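Local coordinates for metallo-beta-lactamase family protein (Thermus thermophilus, PDB 2ZO4), which is a probable zinc-dependent hydrolase of the metallo-beta-lactamase superfamily, carrying two zinc ions, whose natural substrate is not established, at residues H92-A97 with Y205-P210; R98-W103 with H142-P147; L166-P169 with G174-A177. One frame throughout, in Å; residues are numbered along the deposited sequence.

Interaction 1. Residues H92-A97 with Y205-P210; sequences HEEEFA and YTRENP
A single salt bridge, E94 to R207, joins two loops of the metallo-beta-lactamase fold at the protein surface, one following strand 88-92 and the other leading into helix 210-222. The backbones stay well apart, with 9.5 Å between E94 CA and R207 CA, and the two side chains bridge the gap by crossing at about a right angle. OE2 of E94 takes a nearly straight bond from R207 NH1 at 3.2 Å (166° at the hydrogen). The planes of carboxylate and guanidinium are turned steeply, 74° apart. OE2 lies at the edge of the guanidinium, in its plane, whereas NH1 comes down on OE2 from above the carboxylate. The bend of the arginine at chi3 (63°) turns the guanidinium so that NH1 reaches the oxygen; OE2 also lies 3.3 Å from R207 CD. Both ends are shared. R98 NE makes a second salt bridge to OE2, and R207 NE pairs with D213, its stronger partner. Two arginines on one oxygen should favour an ionised E94. W167, at the end of strand 161-167, packs against both E94 and R207, and D213 belongs to helix 210-222, whose N-cap is N209; the pair thus lies between the end of strand 161-167 and the start of helix 210-222.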
loop_
_atom_site.group_PDB
_atom_site.type_symbol
_atom_site.label_atom_id
_atom_site.label_comp_id
_atom_site.label_asym_id
_atom_site.label_seq_id
_atom_site.Cartn_x
_atom_site.Cartn_y
_atom_site.Cartn_z
ATOM N N HIS A 92 -8.631 -7.439 1.034
ATOM C CA HIS A 92 -8.742 -7.678 2.482
ATOM C C HIS A 92 -9.881 -6.888 3.119
ATOM O O HIS A 92 -10.071 -5.710 2.821
ATOM C CB HIS A 92 -7.436 -7.398 3.224
ATOM C CG HIS A 92 -7.484 -7.780 4.670
ATOM N ND1 HIS A 92 -7.925 -6.921 5.653
ATOM C CD2 HIS A 92 -7.178 -8.942 5.294
ATOM C CE1 HIS A 92 -7.881 -7.533 6.822
ATOM N NE2 HIS A 92 -7.432 -8.760 6.631
ATOM N N GLU A 93 -10.612 -7.559 4.010
ATOM C CA GLU A 93 -11.835 -7.032 4.638
ATOM C C GLU A 93 -11.705 -5.618 5.235
ATOM O O GLU A 93 -12.637 -4.821 5.156
ATOM C CB GLU A 93 -12.365 -8.025 5.696
ATOM C CG GLU A 93 -11.366 -8.367 6.829
ATOM C CD GLU A 93 -11.838 -9.488 7.762
ATOM O OE1 GLU A 93 -13.045 -9.803 7.783
ATOM O OE2 GLU A 93 -10.990 -10.059 8.483
ATOM N N GLU A 94 -10.541 -5.315 5.808
ATOM C CA GLU A 94 -10.301 -4.037 6.485
ATOM C C GLU A 94 -10.225 -2.823 5.537
ATOM O O GLU A 94 -10.321 -1.674 5.983
ATOM C CB GLU A 94 -9.049 -4.151 7.369
ATOM C CG GLU A 94 -8.726 -2.936 8.234
ATOM C CD GLU A 94 -9.596 -2.797 9.479
ATOM O OE1 GLU A 94 -10.486 -3.637 9.726
ATOM O OE2 GLU A 94 -9.373 -1.826 10.226
ATOM N N GLU A 95 -10.066 -3.075 4.239
ATOM C CA GLU A 95 -10.093 -2.006 3.237
ATOM C C GLU A 95 -11.513 -1.525 2.954
ATOM O O GLU A 95 -11.710 -0.375 2.563
ATOM C CB GLU A 95 -9.461 -2.461 1.912
ATOM C CG GLU A 95 -7.970 -2.786 1.947
ATOM C CD GLU A 95 -7.081 -1.558 2.096
ATOM O OE1 GLU A 95 -7.117 -0.917 3.167
ATOM O OE2 GLU A 95 -6.329 -1.247 1.147
ATOM N N PHE A 96 -12.490 -2.410 3.151
ATOM C CA PHE A 96 -13.863 -2.206 2.662
ATOM C C PHE A 96 -14.538 -0.928 3.149
ATOM O O PHE A 96 -15.110 -0.194 2.346
ATOM C CB PHE A 96 -14.740 -3.431 2.961
ATOM C CG PHE A 96 -14.604 -4.543 1.949
ATOM C CD1 PHE A 96 -13.366 -5.137 1.701
ATOM C CD2 PHE A 96 -15.723 -5.013 1.259
ATOM C CE1 PHE A 96 -13.239 -6.165 0.769
ATOM C CE2 PHE A 96 -15.606 -6.041 0.328
ATOM C CZ PHE A 96 -14.360 -6.622 0.085
ATOM N N ALA A 97 -14.469 -0.665 4.451
ATOM C CA ALA A 97 -15.077 0.535 5.024
ATOM C C ALA A 97 -14.122 1.724 5.018
ATOM O O ALA A 97 -14.470 2.809 5.486
ATOM C CB ALA A 97 -15.587 0.261 6.438
ATOM N N TYR A 205 -9.511 8.146 6.621
ATOM C CA TYR A 205 -10.145 6.825 6.738
ATOM C C TYR A 205 -9.290 5.784 7.464
ATOM O O TYR A 205 -9.713 4.641 7.634
ATOM C CB TYR A 205 -10.532 6.290 5.351
ATOM C CG TYR A 205 -9.396 6.248 4.345
ATOM C CD1 TYR A 205 -8.455 5.212 4.359
ATOM C CD2 TYR A 205 -9.271 7.239 3.373
ATOM C CE1 TYR A 205 -7.408 5.178 3.434
ATOM C CE2 TYR A 205 -8.230 7.213 2.444
ATOM C CZ TYR A 205 -7.306 6.180 2.479
ATOM O OH TYR A 205 -6.281 6.150 1.557
ATOM N N THR A 206 -8.094 6.186 7.880
ATOM C CA THR A 206 -7.097 5.290 8.461
ATOM C C THR A 206 -7.465 4.852 9.887
ATOM O O THR A 206 -8.136 5.583 10.612
ATOM C CB THR A 206 -5.694 5.973 8.439
ATOM O OG1 THR A 206 -5.386 6.384 7.101
ATOM C CG2 THR A 206 -4.592 5.026 8.906
ATOM N N ARG A 207 -7.028 3.648 10.266
ATOM C CA ARG A 207 -7.025 3.191 11.664
ATOM C C ARG A 207 -6.291 4.200 12.559
ATOM O O ARG A 207 -5.557 5.055 12.057
ATOM C CB ARG A 207 -6.368 1.808 11.770
ATOM C CG ARG A 207 -7.201 0.658 11.189
ATOM C CD ARG A 207 -6.332 -0.517 10.726
ATOM N NE ARG A 207 -5.579 -1.139 11.819
ATOM C CZ ARG A 207 -6.052 -2.081 12.633
ATOM N NH1 ARG A 207 -7.292 -2.530 12.491
ATOM N NH2 ARG A 207 -5.282 -2.574 13.595
ATOM N N GLU A 208 -6.484 4.091 13.873
ATOM C CA GLU A 208 -6.021 5.108 14.829
ATOM C C GLU A 208 -4.507 5.374 14.850
ATOM O O GLU A 208 -4.069 6.528 14.847
ATOM C CB GLU A 208 -6.518 4.775 16.242
ATOM N N ASN A 209 -3.711 4.311 14.871
ATOM C CA ASN A 209 -2.258 4.446 14.988
ATOM C C ASN A 209 -1.552 3.648 13.884
ATOM O O ASN A 209 -0.992 2.577 14.152
ATOM C CB ASN A 209 -1.809 3.996 16.391
ATOM C CG ASN A 209 -0.441 4.538 16.788
ATOM O OD1 ASN A 209 0.311 5.052 15.961
ATOM N ND2 ASN A 209 -0.103 4.397 18.067
ATOM N N PRO A 210 -1.581 4.166 12.633
ATOM C CA PRO A 210 -1.038 3.427 11.482
ATOM C C PRO A 210 0.425 3.004 11.602
ATOM O O PRO A 210 0.773 1.921 11.130
ATOM C CB PRO A 210 -1.219 4.408 10.307
ATOM C CG PRO A 210 -1.413 5.739 10.937
ATOM C CD PRO A 210 -2.136 5.467 12.214
#

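Interaction 2. Residues R98-W103 with H142-P147; sequences RGHRFW and HPPQNP
The imidazole of H100 points from helix 99-104 into a proline-rich loop, meeting the carbonyl of P144 with its edge and the ring of P147 at a slant. With CG anti to the backbone N (chi1 177°), the ring leaves the helix and reaches the loop, where CE1 comes within 3.4 Å of P144 O, an oxygen lying close to the imidazole plane. The CG corner of P144 touches the same CE1 at 4.0 Å. The side chains of H100 and P147 point at each other, P147 CG 3.7 Å from H100 NE2. No direct hydrogen bond crosses the contact. Instead a water in the ring plane, 2.9 Å from H100 NE2, makes a long, weak bond to Q145 O at 3.4 Å. The other ring nitrogen, ND1, is tied to the hydroxyl of Y76, which fixes how the imidazole is rotated.

One helical turn on, W103 uses only the root of its side chain: CB sits 3.9 Å from P143 CG, while the indole swings away from the loop. F102 CD2 lies over the centre of one indole face, Y76 stacks on the indole, and W103 NE1 bonds to the backbone O of H71, which lies between the zinc ligands H70 and H72, so this packing backs onto the metal-binding loop. The contact thus fastens helix 99-104 to the loop between helix 133-138 and strand 148-150. Helix 73-76 supplies Y76, which packs on P143 and P144, helix 79-84 flanks P144, and the W103 side chain packs on T137 and R138 of helix 133-138.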
loop_
_atom_site.group_PDB
_atom_site.type_symbol
_atom_site.label_atom_id
_atom_site.label_comp_id
_atom_site.label_asym_id
_atom_site.label_seq_id
_atom_site.Cartn_x
_atom_site.Cartn_y
_atom_site.Cartn_z
ATOM N N ARG A 98 -12.924 1.530 4.474
ATOM C CA ARG A 98 -11.907 2.580 4.516
ATOM C C ARG A 98 -11.449 3.013 3.120
ATOM O O ARG A 98 -12.163 3.760 2.447
ATOM C CB ARG A 98 -10.741 2.158 5.422
ATOM C CG ARG A 98 -11.181 1.852 6.859
ATOM C CD ARG A 98 -10.024 1.402 7.731
ATOM N NE ARG A 98 -10.442 1.076 9.094
ATOM C CZ ARG A 98 -10.632 1.964 10.071
ATOM N NH1 ARG A 98 -10.457 3.263 9.853
ATOM N NH2 ARG A 98 -11.005 1.546 11.277
ATOM N N GLY A 99 -10.281 2.539 2.687
ATOM C CA GLY A 99 -9.740 2.879 1.372
ATOM C C GLY A 99 -10.648 2.537 0.202
ATOM O O GLY A 99 -10.743 3.310 -0.755
ATOM N N HIS A 100 -11.307 1.382 0.272
ATOM C CA HIS A 100 -12.281 0.981 -0.749
ATOM C C HIS A 100 -13.469 1.946 -0.806
ATOM O O HIS A 100 -13.856 2.380 -1.889
ATOM C CB HIS A 100 -12.756 -0.461 -0.530
ATOM C CG HIS A 100 -13.801 -0.913 -1.505
ATOM N ND1 HIS A 100 -13.601 -0.909 -2.871
ATOM C CD2 HIS A 100 -15.051 -1.396 -1.311
ATOM C CE1 HIS A 100 -14.686 -1.362 -3.475
ATOM N NE2 HIS A 100 -15.581 -1.663 -2.551
ATOM N N ARG A 101 -14.031 2.276 0.358
ATOM C CA ARG A 101 -15.110 3.266 0.457
ATOM C C ARG A 101 -14.690 4.631 -0.093
ATOM O O ARG A 101 -15.477 5.309 -0.757
ATOM C CB ARG A 101 -15.596 3.410 1.901
ATOM C CG ARG A 101 -16.878 4.231 2.025
ATOM C CD ARG A 101 -17.384 4.331 3.447
ATOM N NE ARG A 101 -18.664 5.042 3.477
ATOM C CZ ARG A 101 -19.142 5.713 4.522
ATOM N NH1 ARG A 101 -18.451 5.786 5.654
ATOM N NH2 ARG A 101 -20.319 6.322 4.432
ATOM N N PHE A 102 -13.446 5.021 0.183
ATOM C CA PHE A 102 -12.878 6.269 -0.332
ATOM C C PHE A 102 -13.038 6.389 -1.853
ATOM O O PHE A 102 -13.391 7.461 -2.363
ATOM C CB PHE A 102 -11.407 6.388 0.083
ATOM C CG PHE A 102 -10.717 7.617 -0.443
ATOM C CD1 PHE A 102 -10.792 8.822 0.249
ATOM C CD2 PHE A 102 -9.986 7.566 -1.626
ATOM C CE1 PHE A 102 -10.156 9.957 -0.232
ATOM C CE2 PHE A 102 -9.348 8.695 -2.117
ATOM C CZ PHE A 102 -9.432 9.893 -1.415
ATOM N N TRP A 103 -12.791 5.293 -2.568
ATOM C CA TRP A 103 -12.927 5.274 -4.028
ATOM C C TRP A 103 -14.383 5.160 -4.482
ATOM O O TRP A 103 -14.796 5.840 -5.420
ATOM C CB TRP A 103 -12.093 4.148 -4.654
ATOM C CG TRP A 103 -10.605 4.272 -4.432
ATOM C CD1 TRP A 103 -9.790 3.367 -3.809
ATOM C CD2 TRP A 103 -9.760 5.360 -4.831
ATOM N NE1 TRP A 103 -8.496 3.822 -3.797
ATOM C CE2 TRP A 103 -8.449 5.045 -4.412
ATOM C CE3 TRP A 103 -9.984 6.573 -5.499
ATOM C CZ2 TRP A 103 -7.365 5.895 -4.640
ATOM C CZ3 TRP A 103 -8.904 7.420 -5.723
ATOM C CH2 TRP A 103 -7.612 7.076 -5.293
ATOM N N HIS A 142 -10.689 2.619 -11.408
ATOM C CA HIS A 142 -11.931 1.910 -11.700
ATOM C C HIS A 142 -12.203 0.943 -10.556
ATOM O O HIS A 142 -11.707 -0.186 -10.569
ATOM C CB HIS A 142 -11.816 1.163 -13.031
ATOM C CG HIS A 142 -11.428 2.040 -14.178
ATOM N ND1 HIS A 142 -12.345 2.523 -15.090
ATOM C CD2 HIS A 142 -10.227 2.546 -14.548
ATOM C CE1 HIS A 142 -11.723 3.279 -15.977
ATOM N NE2 HIS A 142 -10.438 3.311 -15.669
ATOM N N PRO A 143 -12.974 1.389 -9.549
ATOM C CA PRO A 143 -13.228 0.575 -8.359
ATOM C C PRO A 143 -14.103 -0.646 -8.657
ATOM O O PRO A 143 -15.037 -0.545 -9.456
ATOM C CB PRO A 143 -13.969 1.540 -7.420
ATOM C CG PRO A 143 -13.751 2.907 -7.997
ATOM C CD PRO A 143 -13.648 2.696 -9.462
ATOM N N PRO A 144 -13.794 -1.795 -8.027
ATOM C CA PRO A 144 -14.624 -2.984 -8.186
ATOM C C PRO A 144 -15.962 -2.790 -7.484
ATOM O O PRO A 144 -16.030 -2.096 -6.466
ATOM C CB PRO A 144 -13.804 -4.085 -7.496
ATOM C CG PRO A 144 -12.964 -3.373 -6.508
ATOM C CD PRO A 144 -12.651 -2.038 -7.128
ATOM N N GLN A 145 -17.013 -3.385 -8.041
ATOM C CA GLN A 145 -18.357 -3.265 -7.480
ATOM C C GLN A 145 -18.619 -4.327 -6.429
ATOM O O GLN A 145 -19.210 -4.043 -5.386
ATOM C CB GLN A 145 -19.415 -3.347 -8.583
ATOM C CG GLN A 145 -19.795 -1.995 -9.164
ATOM C CD GLN A 145 -18.642 -1.315 -9.860
ATOM O OE1 GLN A 145 -18.040 -1.882 -10.772
ATOM N NE2 GLN A 145 -18.318 -0.092 -9.430
ATOM N N ASN A 146 -18.175 -5.549 -6.714
ATOM C CA ASN A 146 -18.420 -6.687 -5.835
ATOM C C ASN A 146 -17.129 -7.420 -5.440
ATOM O O ASN A 146 -17.013 -8.625 -5.683
ATOM C CB ASN A 146 -19.398 -7.678 -6.497
ATOM C CG ASN A 146 -20.584 -6.996 -7.161
ATOM O OD1 ASN A 146 -21.288 -6.193 -6.543
ATOM N ND2 ASN A 146 -20.818 -7.328 -8.431
ATOM N N PRO A 147 -16.155 -6.706 -4.829
ATOM C CA PRO A 147 -14.957 -7.422 -4.381
ATOM C C PRO A 147 -15.284 -8.377 -3.233
ATOM O O PRO A 147 -16.203 -8.118 -2.452
ATOM C CB PRO A 147 -14.029 -6.302 -3.903
ATOM C CG PRO A 147 -14.937 -5.183 -3.530
ATOM C CD PRO A 147 -16.086 -5.267 -4.502
HETATM O O HOH W 1 -18.193 -2.814 -2.374
#

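Interaction 3. Residues L166-P169 with G174-A177; sequences LWTP and GHAA
H175 O is gripped by the residues at and just past the end of strand 161-167: the amide N of T168 donates to it at 2.7 Å, nearly straight (168°), W167 CA adds a CA-H...O contact, and the edge of the indole meets it through CD1 at 3.4 Å. This closes the loop end of the antiparallel hairpin formed with strand 176-180. L166 and A177 are its hydrogen-bonded pair, with L166 N to A177 O at 2.9 Å and A177 N to L166 O at 2.8 Å; W167 and A176 form the following non-hydrogen-bonded pair. CB of L166 and of A177 lie 4.4 Å apart on one face of the sheet, and the indole leaves from the other, CG anti to the backbone N (chi1 -179°), to run beside G174, whose CA is 3.8 Å from NE1. That nitrogen bonds to D173 O.

Beyond the ladder the side chains take over. T168 OG1 lies in the plane of the H175 imidazole, at its edge, and shares a hydrogen bond of 3.0 Å with ND1. Across the ring, NE2 bonds to the backbone N of D190, the aspartate that both zinc ions share, and the imidazole also meets the ring of H70, a zinc ligand. The two bonds, at ND1 and NE2, together fix the rotation of this second-shell histidine, consistent with a role in positioning the D190 backbone, and through it the bridging carboxylate.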
loop_
_atom_site.group_PDB
_atom_site.type_symbol
_atom_site.label_atom_id
_atom_site.label_comp_id
_atom_site.label_asym_id
_atom_site.label_seq_id
_atom_site.Cartn_x
_atom_site.Cartn_y
_atom_site.Cartn_z
ATOM N N LEU A 166 -1.716 -12.751 4.392
ATOM C CA LEU A 166 -1.136 -12.147 5.588
ATOM C C LEU A 166 -1.555 -10.695 5.695
ATOM O O LEU A 166 -1.061 -9.847 4.954
ATOM C CB LEU A 166 0.392 -12.242 5.575
ATOM C CG LEU A 166 1.083 -13.574 5.280
ATOM C CD1 LEU A 166 2.578 -13.338 5.221
ATOM C CD2 LEU A 166 0.742 -14.645 6.323
ATOM N N TRP A 167 -2.479 -10.422 6.613
ATOM C CA TRP A 167 -2.907 -9.063 6.902
ATOM C C TRP A 167 -1.734 -8.312 7.510
ATOM O O TRP A 167 -1.202 -8.696 8.561
ATOM C CB TRP A 167 -4.111 -9.064 7.846
ATOM C CG TRP A 167 -4.649 -7.702 8.202
ATOM C CD1 TRP A 167 -4.772 -6.619 7.375
ATOM C CD2 TRP A 167 -5.167 -7.293 9.476
ATOM N NE1 TRP A 167 -5.325 -5.558 8.059
ATOM C CE2 TRP A 167 -5.578 -5.945 9.349
ATOM C CE3 TRP A 167 -5.325 -7.937 10.712
ATOM C CZ2 TRP A 167 -6.134 -5.225 10.415
ATOM C CZ3 TRP A 167 -5.875 -7.217 11.778
ATOM C CH2 TRP A 167 -6.271 -5.876 11.619
ATOM N N THR A 168 -1.315 -7.264 6.810
ATOM C CA THR A 168 -0.156 -6.466 7.195
ATOM C C THR A 168 -0.512 -4.972 7.166
ATOM O O THR A 168 -0.070 -4.239 6.270
ATOM C CB THR A 168 1.056 -6.761 6.281
ATOM O OG1 THR A 168 0.598 -7.007 4.945
ATOM C CG2 THR A 168 1.829 -7.991 6.784
ATOM N N PRO A 169 -1.320 -4.517 8.150
ATOM C CA PRO A 169 -1.766 -3.126 8.204
ATOM C C PRO A 169 -0.612 -2.161 8.488
ATOM O O PRO A 169 0.416 -2.572 9.031
ATOM C CB PRO A 169 -2.760 -3.124 9.368
ATOM C CG PRO A 169 -2.306 -4.250 10.243
ATOM C CD PRO A 169 -1.839 -5.298 9.289
ATOM N N GLY A 174 -6.176 -2.348 5.250
ATOM C CA GLY A 174 -6.394 -3.747 4.880
ATOM C C GLY A 174 -5.343 -4.224 3.897
ATOM O O GLY A 174 -5.647 -4.938 2.937
ATOM N N HIS A 175 -4.098 -3.824 4.124
ATOM C CA HIS A 175 -3.018 -4.306 3.287
ATOM C C HIS A 175 -2.808 -5.793 3.552
ATOM O O HIS A 175 -2.752 -6.237 4.707
ATOM C CB HIS A 175 -1.728 -3.523 3.511
ATOM C CG HIS A 175 -0.631 -3.907 2.570
ATOM N ND1 HIS A 175 0.173 -5.006 2.773
ATOM C CD2 HIS A 175 -0.222 -3.350 1.405
ATOM C CE1 HIS A 175 1.035 -5.108 1.777
ATOM N NE2 HIS A 175 0.815 -4.117 0.933
ATOM N N ALA A 176 -2.712 -6.553 2.471
ATOM C CA ALA A 176 -2.471 -7.979 2.567
ATOM C C ALA A 176 -1.272 -8.360 1.710
ATOM O O ALA A 176 -1.159 -7.926 0.567
ATOM C CB ALA A 176 -3.717 -8.758 2.136
ATOM N N ALA A 177 -0.368 -9.152 2.281
ATOM C CA ALA A 177 0.668 -9.831 1.503
ATOM C C ALA A 177 0.190 -11.246 1.184
ATOM O O ALA A 177 -0.679 -11.786 1.874
ATOM C CB ALA A 177 1.981 -9.871 2.271
#

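Overall arrangement
Interaction 1 touches both of the others, at the corner of a triangle of centres: 13 Å to interaction 2 and 10 Å to interaction 3, while interactions 2 and 3, 16 Å apart, do not touch. Along the chain, 92-97 runs straight on into 98-103; 142-147 follows, then both halves of interaction 3, and 205-210 comes last. The link to interaction 2 is E95 O with H100 N and Y205 O with R98 NH1; that to interaction 3 is E95 OE1 with G174 N, beside the stacked H92 and W167. Loops from both main sheets are thus bound into one network near the two-zinc site, with the H175 side chain about 6 Å from a zinc ion.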